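Local coordinates for aminopentol aminotransferase (PDB 6HBS), which removes the amino group of hydrolysed fumonisin B1 (aminopentol), passing it preferably to pyruvate with the help of pyridoxal 5'-phosphate, at residues A208-R217 with W244-D252. Sequence-based numbering, arbitrary orientation.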
# COMPACT_ATOMS: atom_id res chain seq x y z
N ALA A 208 0.88 -4.56 28.30
CA ALA A 208 2.25 -4.04 28.50
C ALA A 208 2.42 -3.78 29.99
O ALA A 208 1.50 -3.27 30.64
CB ALA A 208 2.52 -2.78 27.73
N GLN A 209 3.60 -4.13 30.49
CA GLN A 209 3.96 -3.88 31.86
C GLN A 209 4.59 -2.49 31.92
O GLN A 209 5.39 -2.10 31.08
CB GLN A 209 4.91 -4.96 32.39
CG GLN A 209 4.21 -6.28 32.69
CD GLN A 209 5.12 -7.48 32.75
OE1 GLN A 209 6.32 -7.39 33.00
NE2 GLN A 209 4.53 -8.65 32.53
N LEU A 210 4.21 -1.76 32.97
CA LEU A 210 4.66 -0.42 33.20
C LEU A 210 6.20 -0.37 33.22
O LEU A 210 6.79 0.51 32.62
CB LEU A 210 4.05 0.01 34.53
CG LEU A 210 4.25 1.47 34.91
CD1 LEU A 210 3.86 2.40 33.77
CD2 LEU A 210 3.46 1.79 36.18
N GLU A 211 6.85 -1.32 33.90
CA GLU A 211 8.28 -1.21 34.06
C GLU A 211 8.92 -1.39 32.68
O GLU A 211 9.94 -0.75 32.40
CB GLU A 211 8.84 -2.19 35.11
CG GLU A 211 9.73 -1.48 36.12
CD GLU A 211 9.17 -0.17 36.66
OE1 GLU A 211 9.78 0.89 36.40
OE2 GLU A 211 8.11 -0.19 37.32
N PHE A 212 8.32 -2.23 31.84
CA PHE A 212 8.85 -2.47 30.49
C PHE A 212 8.78 -1.16 29.68
O PHE A 212 9.74 -0.75 29.07
CB PHE A 212 8.14 -3.66 29.84
CG PHE A 212 8.36 -3.74 28.36
CD1 PHE A 212 9.60 -4.07 27.84
CD2 PHE A 212 7.33 -3.44 27.47
CE1 PHE A 212 9.80 -4.14 26.47
CE2 PHE A 212 7.53 -3.51 26.10
CZ PHE A 212 8.77 -3.84 25.60
N ALA A 213 7.62 -0.50 29.72
CA ALA A 213 7.35 0.71 28.93
C ALA A 213 8.24 1.87 29.40
O ALA A 213 8.79 2.58 28.57
CB ALA A 213 5.87 1.05 28.99
N ARG A 214 8.39 2.03 30.72
CA ARG A 214 9.27 3.05 31.27
C ARG A 214 10.71 2.80 30.83
O ARG A 214 11.40 3.70 30.43
CB ARG A 214 9.18 3.09 32.79
CG ARG A 214 7.92 3.78 33.28
CD ARG A 214 7.64 3.47 34.74
NE ARG A 214 6.45 4.20 35.14
CZ ARG A 214 5.87 4.11 36.34
NH1 ARG A 214 6.16 3.11 37.16
NH2 ARG A 214 4.99 5.03 36.70
N THR A 215 11.17 1.56 30.92
CA THR A 215 12.51 1.28 30.51
C THR A 215 12.71 1.60 29.01
O THR A 215 13.73 2.13 28.62
CB THR A 215 12.89 -0.17 30.81
OG1 THR A 215 12.70 -0.37 32.21
CG2 THR A 215 14.30 -0.48 30.37
N ALA A 216 11.72 1.29 28.17
CA ALA A 216 11.85 1.63 26.76
C ALA A 216 12.06 3.14 26.63
O ALA A 216 12.96 3.60 25.89
CB ALA A 216 10.63 1.14 25.99
N ARG A 217 11.25 3.92 27.35
CA ARG A 217 11.26 5.37 27.17
C ARG A 217 12.58 5.94 27.71
O ARG A 217 13.18 6.83 27.12
CB ARG A 217 10.04 6.01 27.84
CG ARG A 217 9.98 7.53 27.80
CD ARG A 217 9.76 8.17 26.42
NE ARG A 217 10.95 8.19 25.58
CZ ARG A 217 11.00 8.59 24.30
NH1 ARG A 217 9.88 8.77 23.60
NH2 ARG A 217 12.17 8.81 23.72
N TRP A 244 -0.39 3.68 24.48
CA TRP A 244 0.40 3.81 25.72
C TRP A 244 0.04 5.05 26.54
O TRP A 244 0.72 5.34 27.53
CB TRP A 244 1.91 3.74 25.44
CG TRP A 244 2.38 2.31 25.42
CD1 TRP A 244 1.62 1.18 25.49
CD2 TRP A 244 3.75 1.87 25.37
NE1 TRP A 244 2.42 0.06 25.48
CE2 TRP A 244 3.72 0.46 25.39
CE3 TRP A 244 4.97 2.53 25.30
CZ2 TRP A 244 4.89 -0.31 25.34
CZ3 TRP A 244 6.12 1.77 25.24
CH2 TRP A 244 6.07 0.38 25.25
N THR A 245 -1.02 5.78 26.16
CA THR A 245 -1.41 6.98 26.89
C THR A 245 -1.68 6.69 28.37
O THR A 245 -1.20 7.43 29.21
CB THR A 245 -2.70 7.62 26.34
OG1 THR A 245 -2.54 7.83 24.93
CG2 THR A 245 -2.98 8.94 27.01
N HIS A 246 -2.42 5.61 28.66
CA HIS A 246 -2.80 5.23 30.05
C HIS A 246 -1.60 4.75 30.89
O HIS A 246 -1.73 4.63 32.09
CB HIS A 246 -3.95 4.21 30.03
CG HIS A 246 -5.29 4.77 29.66
ND1 HIS A 246 -6.07 4.25 28.62
CD2 HIS A 246 -6.01 5.79 30.19
CE1 HIS A 246 -7.20 4.93 28.54
NE2 HIS A 246 -7.19 5.87 29.49
N LEU A 247 -0.43 4.49 30.28
CA LEU A 247 0.83 4.21 31.01
C LEU A 247 1.64 5.49 31.26
O LEU A 247 2.70 5.42 31.87
CB LEU A 247 1.70 3.22 30.21
CG LEU A 247 1.09 1.83 29.98
CD1 LEU A 247 2.12 0.89 29.38
CD2 LEU A 247 0.56 1.24 31.28
N GLY A 248 1.19 6.65 30.75
CA GLY A 248 1.96 7.90 30.87
C GLY A 248 3.26 7.87 30.07
O GLY A 248 4.17 8.63 30.36
N ILE A 249 3.35 7.04 29.03
CA ILE A 249 4.56 6.94 28.23
C ILE A 249 4.23 7.37 26.80
O ILE A 249 3.43 6.70 26.14
CB ILE A 249 5.14 5.51 28.25
CG1 ILE A 249 5.48 5.06 29.67
CG2 ILE A 249 6.35 5.41 27.33
CD1 ILE A 249 6.65 5.80 30.28
N GLU A 250 4.88 8.45 26.34
CA GLU A 250 4.71 8.97 24.98
C GLU A 250 5.88 8.54 24.10
O GLU A 250 7.05 8.78 24.41
CB GLU A 250 4.59 10.49 24.97
CG GLU A 250 3.32 10.99 25.63
CD GLU A 250 3.12 12.49 25.60
OE1 GLU A 250 2.18 12.97 26.26
OE2 GLU A 250 3.87 13.17 24.88
N PRO A 251 5.60 7.92 22.94
CA PRO A 251 6.67 7.62 21.99
C PRO A 251 7.13 8.88 21.23
O PRO A 251 6.52 9.94 21.32
CB PRO A 251 5.99 6.61 21.06
CG PRO A 251 4.54 7.07 21.05
CD PRO A 251 4.27 7.51 22.47
N ASP A 252 8.18 8.71 20.44
CA ASP A 252 8.62 9.69 19.48
C ASP A 252 7.85 9.54 18.16
O ASP A 252 7.52 10.55 17.55
CB ASP A 252 10.11 9.56 19.23
CG ASP A 252 10.88 9.70 20.54
OD1 ASP A 252 10.60 10.66 21.23
OD2 ASP A 252 11.65 8.80 20.88
O HOH W 1 4.88 6.01 33.54
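Trp244 lays one face of its indole under the start of helix 210-223: Ala213 CB sits over the six-membered ring in a CH-pi contact, 3.8 Å from the centroid and 11° off its normal. Ala208 CB comes in obliquely near Trp244 NE1, whose hydrogen goes to the carbonyl of Pro196, and Phe212 CE2 meets the indole edge beside CZ2. After the 3-10 turn, Leu247 CD1 touches both Ala208 CB and Ala213 CB, over the same indole face as Ala213. Its carbonyl takes a bond from a water that also accepts from Arg214 NE, 2.9 Å away. In this class-III aminotransferase, the loop entering strand 253-256 thus packs against the helix that leads into the neighbouring parallel strand 226-230 of the large-domain sheet. Ile249 then splits its branches: CD1 lies 3.8 Å from Arg214 CG, while CG2, anti to the backbone N, packs against Arg217 CB. Bends at chi2 and chi3 swing the Arg217 guanidinium to Glu250 O, which NH1 meets at 2.9 Å in the carbonyl plane. Arg217 NH2 makes a salt bridge to Asp252, reaching the syn lone pair of OD2 at 2.9 Å, and NH1 bonds weakly to OD1, although the two planes stand 71° apart. A methionine in place of Arg217 would probably leave the Glu250 carbonyl without this donor and Asp252 leaning on Lys274 for charge balance.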